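Local coordinates for protein fatty acid CoA ligase (Marinactinospora thermotolerans, PDB 6SQ8) that binds adenosine monophosphate and 1-ethanoyl-9H-pyrido[3,4-b]indole-3-carboxylic acid in its pocket and belongs to the ANL clan of AMP-binding enzymes, at residues 318-324 / 387-392; 348-352 / 372-376. One frame throughout, in Å; residues are numbered along the deposited sequence.

The two interactions belong to the same run of chain, with 348-352 and 372-376 nested inside the loop that interaction 1 closes, and their centres lie about 18 Å apart. Strand 380-384 connects them, pairing with strand 347-352 on one hand and with strand 390-395 on the other. They also meet directly: Val-349 CG2 packs on Leu-392 CD2 at 4.1 Å. Interaction 1 borders the nucleotide pocket, the side chain of Val-322 coming within about 4 Å of adenosine monophosphate. Interaction 2 is more distant, the side chain of Val-349 about 8 Å from that ligand.

Interaction 1 of 2, residues 318-324 / 387-392; sequences LLTAVGR and DGHLHL
An antiparallel strand pairing beside the nucleotide pocket joins 321-323 to 390-392, with apolar side chains on one side and two histidine rings packed on the other. Leu-390 is held through both backbone polar atoms: Val-322 N donates to Leu-390 O at 2.9 Å, and Leu-390 N donates to Gly-323 O at 2.8 Å. Two consecutive residues thus face one, and the backbone angles of Val-322 (-97°/-22°) are consistent with a beta bulge, just ahead of the corner at Arg-324. The branches of Val-322 divide the apolar side, CG2 lying alongside Leu-390 CB at 3.6 Å and CG1 meeting Leu-392 CD1 at 3.7 Å. Val-322 and Leu-392 both touch the bound adenosine monophosphate, and Tyr-297 packs against the side chains of Val-322, Leu-390 and Leu-392. On the histidine side, the His-389 ring is sandwiched. Leu-318 CD1 lies over one face, 3.9 Å from the ring centroid, and Arg-324 CG over the opposite face. The extended Arg-324 chain then carries its guanidinium past the ring, tilted 44° to it, where NE and NH2 make weak hydrogen bonds to Asp-387 O. Outside the pair, Asp-312 accepts a weak hydrogen bond from His-389 NE2. The His-391 ring takes Ala-321 CB almost squarely over its centre, 3.7 Å from the centroid, and farther along one water bridges Thr-320 O and Leu-392 N.

Interaction 2 of 2, residues 348-352 / 372-376; sequences EVWVR and SGGWL
The CA of Trp-350 directs a C-H...O contact at Leu-376 O, and the CE3 and CZ3 atoms of its indole approach the partner strand, CE3 lying 3.6 Å from Leu-376 C and 3.8 Å from Trp-375 CB. Arg-334, on the adjoining strand 330-334, makes cation-pi contacts with both Trp-350 and Trp-375. Val-351 supplies the backbone link as an antiparallel hydrogen-bonded pair with Leu-376: Val-351 N donates to Leu-376 O at 2.9 Å, and Leu-376 N returns a nearly straight bond to Val-351 O at 2.7 Å. The side chains of this pair share the face turned away from the two tryptophans. Strand 375-376 enters the pairing from a beta hairpin with a two-residue loop, closed by a type I' turn from Ser-372 to Trp-375, whose central Gly-373 and Gly-374 both have positive phi; Ser-372 N to Trp-375 O measures 2.9 Å. Strand 347-352 also pairs antiparallel with 330-334 and 380-384, a setting consistent with the small barrel-like beta subdomain of ANL enzymes. Arg-352 starts over the Trp-375 indole and runs out to its rim. Its CB sits over the six-membered ring in a CH-pi contact, 3.7 Å from the centroid. A bend at chi3 (68°) then swings the guanidinium to the NE1 rim of the indole, Trp-375 NE1 lying over the guanidinium face 3.5 Å from Arg-352 CZ, the two planes 29° apart. The charged group is also gripped from outside the pair, where Arg-352 NH2 forms a salt bridge with Glu-330.

Interaction 1 of 2, residues 318-324 / 387-392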
loop_
_atom_site.group_PDB
_atom_site.type_symbol
_atom_site.label_atom_id
_atom_site.label_comp_id
_atom_site.label_asym_id
_atom_site.label_seq_id
_atom_site.Cartn_x
_atom_site.Cartn_y
_atom_site.Cartn_z
ATOM N N LEU A 318 -5.636 -1.597 -21.648
ATOM C CA LEU A 318 -5.904 -1.645 -20.215
ATOM C C LEU A 318 -4.640 -1.414 -19.381
ATOM O O LEU A 318 -4.708 -1.429 -18.141
ATOM C CB LEU A 318 -6.507 -3.012 -19.887
ATOM C CG LEU A 318 -7.839 -3.312 -20.555
ATOM C CD1 LEU A 318 -8.366 -4.645 -20.063
ATOM C CD2 LEU A 318 -8.839 -2.201 -20.290
ATOM N N LEU A 319 -3.486 -1.210 -20.014
ATOM C CA LEU A 319 -2.255 -1.005 -19.257
ATOM C C LEU A 319 -2.258 0.354 -18.555
ATOM O O LEU A 319 -1.420 0.598 -17.747
ATOM C CB LEU A 319 -1.061 -1.142 -20.203
ATOM C CG LEU A 319 -0.802 -2.552 -20.723
ATOM C CD1 LEU A 319 0.314 -2.530 -21.747
ATOM C CD2 LEU A 319 -0.467 -3.498 -19.590
ATOM N N THR A 320 -3.221 1.219 -18.865
ATOM C CA THR A 320 -3.370 2.485 -18.166
ATOM C C THR A 320 -4.482 2.403 -17.114
ATOM O O THR A 320 -4.860 3.432 -16.547
ATOM C CB THR A 320 -3.677 3.620 -19.146
ATOM O OG1 THR A 320 -4.823 3.287 -19.944
ATOM C CG2 THR A 320 -2.481 3.918 -20.023
ATOM N N ALA A 321 -4.987 1.188 -16.852
ATOM C CA ALA A 321 -6.126 0.977 -15.977
ATOM C C ALA A 321 -5.697 0.333 -14.657
ATOM O O ALA A 321 -4.641 -0.286 -14.552
ATOM C CB ALA A 321 -7.140 0.110 -16.661
ATOM N N VAL A 322 -6.568 0.498 -13.652
ATOM C CA VAL A 322 -6.431 -0.124 -12.335
ATOM C C VAL A 322 -7.280 -1.388 -12.305
ATOM O O VAL A 322 -7.035 -2.280 -11.491
ATOM C CB VAL A 322 -6.825 0.841 -11.206
ATOM C CG1 VAL A 322 -5.800 1.943 -11.041
ATOM C CG2 VAL A 322 -8.206 1.444 -11.405
ATOM N N GLY A 323 -8.275 -1.430 -13.193
ATOM C CA GLY A 323 -9.061 -2.613 -13.445
ATOM C C GLY A 323 -10.520 -2.395 -13.124
ATOM O O GLY A 323 -10.976 -1.264 -12.981
ATOM N N ARG A 324 -11.249 -3.512 -13.017
ATOM C CA ARG A 324 -12.626 -3.509 -12.584
ATOM C C ARG A 324 -12.657 -3.351 -11.066
ATOM O O ARG A 324 -11.797 -3.876 -10.378
ATOM C CB ARG A 324 -13.330 -4.792 -13.030
ATOM C CG ARG A 324 -13.751 -4.801 -14.496
ATOM C CD ARG A 324 -14.926 -5.725 -14.754
ATOM N NE ARG A 324 -15.238 -5.803 -16.174
ATOM C CZ ARG A 324 -14.617 -6.611 -17.035
ATOM N NH1 ARG A 324 -13.598 -7.358 -16.637
ATOM N NH2 ARG A 324 -14.993 -6.652 -18.303
ATOM N N ASP A 387 -15.645 -1.078 -21.299
ATOM C CA ASP A 387 -15.750 -2.422 -20.692
ATOM C C ASP A 387 -15.787 -2.360 -19.158
ATOM O O ASP A 387 -15.740 -3.392 -18.511
ATOM C CB ASP A 387 -14.600 -3.325 -21.143
ATOM C CG ASP A 387 -14.665 -3.754 -22.607
ATOM O OD1 ASP A 387 -15.728 -3.522 -23.257
ATOM O OD2 ASP A 387 -13.633 -4.300 -23.103
ATOM N N GLY A 388 -15.848 -1.158 -18.580
ATOM C CA GLY A 388 -16.028 -0.962 -17.128
ATOM C C GLY A 388 -14.752 -1.055 -16.308
ATOM O O GLY A 388 -14.818 -1.316 -15.115
ATOM N N HIS A 389 -13.585 -0.840 -16.931
ATOM C CA HIS A 389 -12.314 -0.737 -16.222
ATOM C C HIS A 389 -12.089 0.722 -15.841
ATOM O O HIS A 389 -12.328 1.615 -16.648
ATOM C CB HIS A 389 -11.162 -1.255 -17.076
ATOM C CG HIS A 389 -11.225 -2.718 -17.349
ATOM N ND1 HIS A 389 -11.880 -3.222 -18.448
ATOM C CD2 HIS A 389 -10.689 -3.779 -16.702
ATOM C CE1 HIS A 389 -11.761 -4.537 -18.462
ATOM N NE2 HIS A 389 -11.039 -4.900 -17.399
ATOM N N LEU A 390 -11.618 0.952 -14.613
ATOM C CA LEU A 390 -11.357 2.282 -14.146
ATOM C C LEU A 390 -9.948 2.679 -14.597
ATOM O O LEU A 390 -9.002 1.874 -14.510
ATOM C CB LEU A 390 -11.487 2.311 -12.623
ATOM C CG LEU A 390 -11.154 3.648 -11.958
ATOM C CD1 LEU A 390 -12.101 4.740 -12.421
ATOM C CD2 LEU A 390 -11.196 3.524 -10.452
ATOM N N HIS A 391 -9.831 3.919 -15.096
ATOM C CA HIS A 391 -8.566 4.512 -15.484
ATOM C C HIS A 391 -8.336 5.780 -14.649
ATOM O O HIS A 391 -9.158 6.697 -14.665
ATOM C CB HIS A 391 -8.585 4.877 -16.968
ATOM C CG HIS A 391 -8.469 3.728 -17.910
ATOM N ND1 HIS A 391 -9.547 2.921 -18.244
ATOM C CD2 HIS A 391 -7.435 3.300 -18.665
ATOM C CE1 HIS A 391 -9.166 2.033 -19.145
ATOM N NE2 HIS A 391 -7.871 2.240 -19.413
ATOM N N LEU A 392 -7.201 5.852 -13.951
ATOM C CA LEU A 392 -6.874 7.021 -13.173
ATOM C C LEU A 392 -6.027 7.969 -14.022
ATOM O O LEU A 392 -4.979 7.567 -14.501
ATOM C CB LEU A 392 -6.086 6.610 -11.929
ATOM C CG LEU A 392 -6.826 5.674 -10.964
ATOM C CD1 LEU A 392 -5.977 5.376 -9.735
ATOM C CD2 LEU A 392 -8.190 6.223 -10.550
HETATM O O HOH W 1 -4.756 3.916 -13.837
#

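Interaction 2 of 2, residues 348-352 / 372-376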
loop_
_atom_site.group_PDB
_atom_site.type_symbol
_atom_site.label_atom_id
_atom_site.label_comp_id
_atom_site.label_asym_id
_atom_site.label_seq_id
_atom_site.Cartn_x
_atom_site.Cartn_y
_atom_site.Cartn_z
ATOM N N GLU A 348 -13.868 13.072 -10.124
ATOM C CA GLU A 348 -13.371 12.528 -8.871
ATOM C C GLU A 348 -13.953 11.135 -8.639
ATOM O O GLU A 348 -15.147 10.920 -8.807
ATOM C CB GLU A 348 -13.767 13.387 -7.677
ATOM C CG GLU A 348 -13.147 14.760 -7.665
ATOM C CD GLU A 348 -13.581 15.590 -6.470
ATOM O OE1 GLU A 348 -13.379 15.113 -5.334
ATOM O OE2 GLU A 348 -14.137 16.684 -6.683
ATOM N N VAL A 349 -13.081 10.210 -8.222
ATOM C CA VAL A 349 -13.437 8.839 -7.926
ATOM C C VAL A 349 -13.950 8.786 -6.483
ATOM O O VAL A 349 -13.246 9.173 -5.547
ATOM C CB VAL A 349 -12.229 7.913 -8.150
ATOM C CG1 VAL A 349 -12.528 6.474 -7.770
ATOM C CG2 VAL A 349 -11.714 8.003 -9.588
ATOM N N TRP A 350 -15.207 8.363 -6.326
ATOM C CA TRP A 350 -15.834 8.149 -5.029
ATOM C C TRP A 350 -16.175 6.671 -4.891
ATOM O O TRP A 350 -16.556 6.020 -5.869
ATOM C CB TRP A 350 -17.097 8.995 -4.854
ATOM C CG TRP A 350 -16.848 10.460 -4.720
ATOM C CD1 TRP A 350 -16.446 11.299 -5.710
ATOM C CD2 TRP A 350 -17.014 11.274 -3.549
ATOM N NE1 TRP A 350 -16.349 12.579 -5.234
ATOM C CE2 TRP A 350 -16.683 12.595 -3.910
ATOM C CE3 TRP A 350 -17.409 11.026 -2.232
ATOM C CZ2 TRP A 350 -16.723 13.658 -3.013
ATOM C CZ3 TRP A 350 -17.467 12.079 -1.341
ATOM C CH2 TRP A 350 -17.135 13.378 -1.732
ATOM N N VAL A 351 -16.068 6.179 -3.656
ATOM C CA VAL A 351 -16.119 4.775 -3.367
ATOM C C VAL A 351 -17.051 4.547 -2.169
ATOM O O VAL A 351 -17.043 5.315 -1.225
ATOM C CB VAL A 351 -14.687 4.259 -3.125
ATOM C CG1 VAL A 351 -14.645 2.999 -2.278
ATOM C CG2 VAL A 351 -13.946 4.052 -4.432
ATOM N N ARG A 352 -17.877 3.498 -2.252
ATOM C CA ARG A 352 -18.684 2.974 -1.153
ATOM C C ARG A 352 -18.445 1.465 -1.109
ATOM O O ARG A 352 -18.637 0.781 -2.107
ATOM C CB ARG A 352 -20.161 3.354 -1.349
ATOM C CG ARG A 352 -21.138 2.737 -0.345
ATOM C CD ARG A 352 -22.512 3.401 -0.268
ATOM N NE ARG A 352 -23.353 3.235 -1.459
ATOM C CZ ARG A 352 -24.619 3.661 -1.600
ATOM N NH1 ARG A 352 -25.182 4.438 -0.684
ATOM N NH2 ARG A 352 -25.318 3.295 -2.665
ATOM N N SER A 372 -19.281 11.333 2.779
ATOM C CA SER A 372 -20.564 11.963 2.531
ATOM C C SER A 372 -21.550 10.916 1.994
ATOM O O SER A 372 -21.407 10.420 0.875
ATOM C CB SER A 372 -20.414 13.127 1.585
ATOM O OG SER A 372 -21.677 13.500 1.072
ATOM N N GLY A 373 -22.531 10.569 2.824
ATOM C CA GLY A 373 -23.585 9.650 2.469
ATOM C C GLY A 373 -23.080 8.226 2.398
ATOM O O GLY A 373 -23.664 7.404 1.699
ATOM N N GLY A 374 -21.987 7.938 3.114
ATOM C CA GLY A 374 -21.353 6.617 3.090
ATOM C C GLY A 374 -20.342 6.464 1.955
ATOM O O GLY A 374 -19.724 5.404 1.810
ATOM N N TRP A 375 -20.199 7.519 1.136
ATOM C CA TRP A 375 -19.256 7.574 0.014
ATOM C C TRP A 375 -17.966 8.236 0.475
ATOM O O TRP A 375 -18.005 9.234 1.183
ATOM C CB TRP A 375 -19.854 8.323 -1.186
ATOM C CG TRP A 375 -20.957 7.563 -1.856
ATOM C CD1 TRP A 375 -22.277 7.563 -1.516
ATOM C CD2 TRP A 375 -20.830 6.655 -2.965
ATOM N NE1 TRP A 375 -22.977 6.715 -2.331
ATOM C CE2 TRP A 375 -22.120 6.157 -3.241
ATOM C CE3 TRP A 375 -19.764 6.228 -3.762
ATOM C CZ2 TRP A 375 -22.365 5.260 -4.280
ATOM C CZ3 TRP A 375 -20.008 5.341 -4.782
ATOM C CH2 TRP A 375 -21.290 4.861 -5.037
ATOM N N LEU A 376 -16.842 7.662 0.046
ATOM C CA LEU A 376 -15.502 8.174 0.328
ATOM C C LEU A 376 -14.912 8.816 -0.932
ATOM O O LEU A 376 -14.966 8.257 -2.009
ATOM C CB LEU A 376 -14.639 7.015 0.827
ATOM C CG LEU A 376 -13.137 7.279 0.852
ATOM C CD1 LEU A 376 -12.822 8.393 1.810
ATOM C CD2 LEU A 376 -12.374 6.034 1.254
#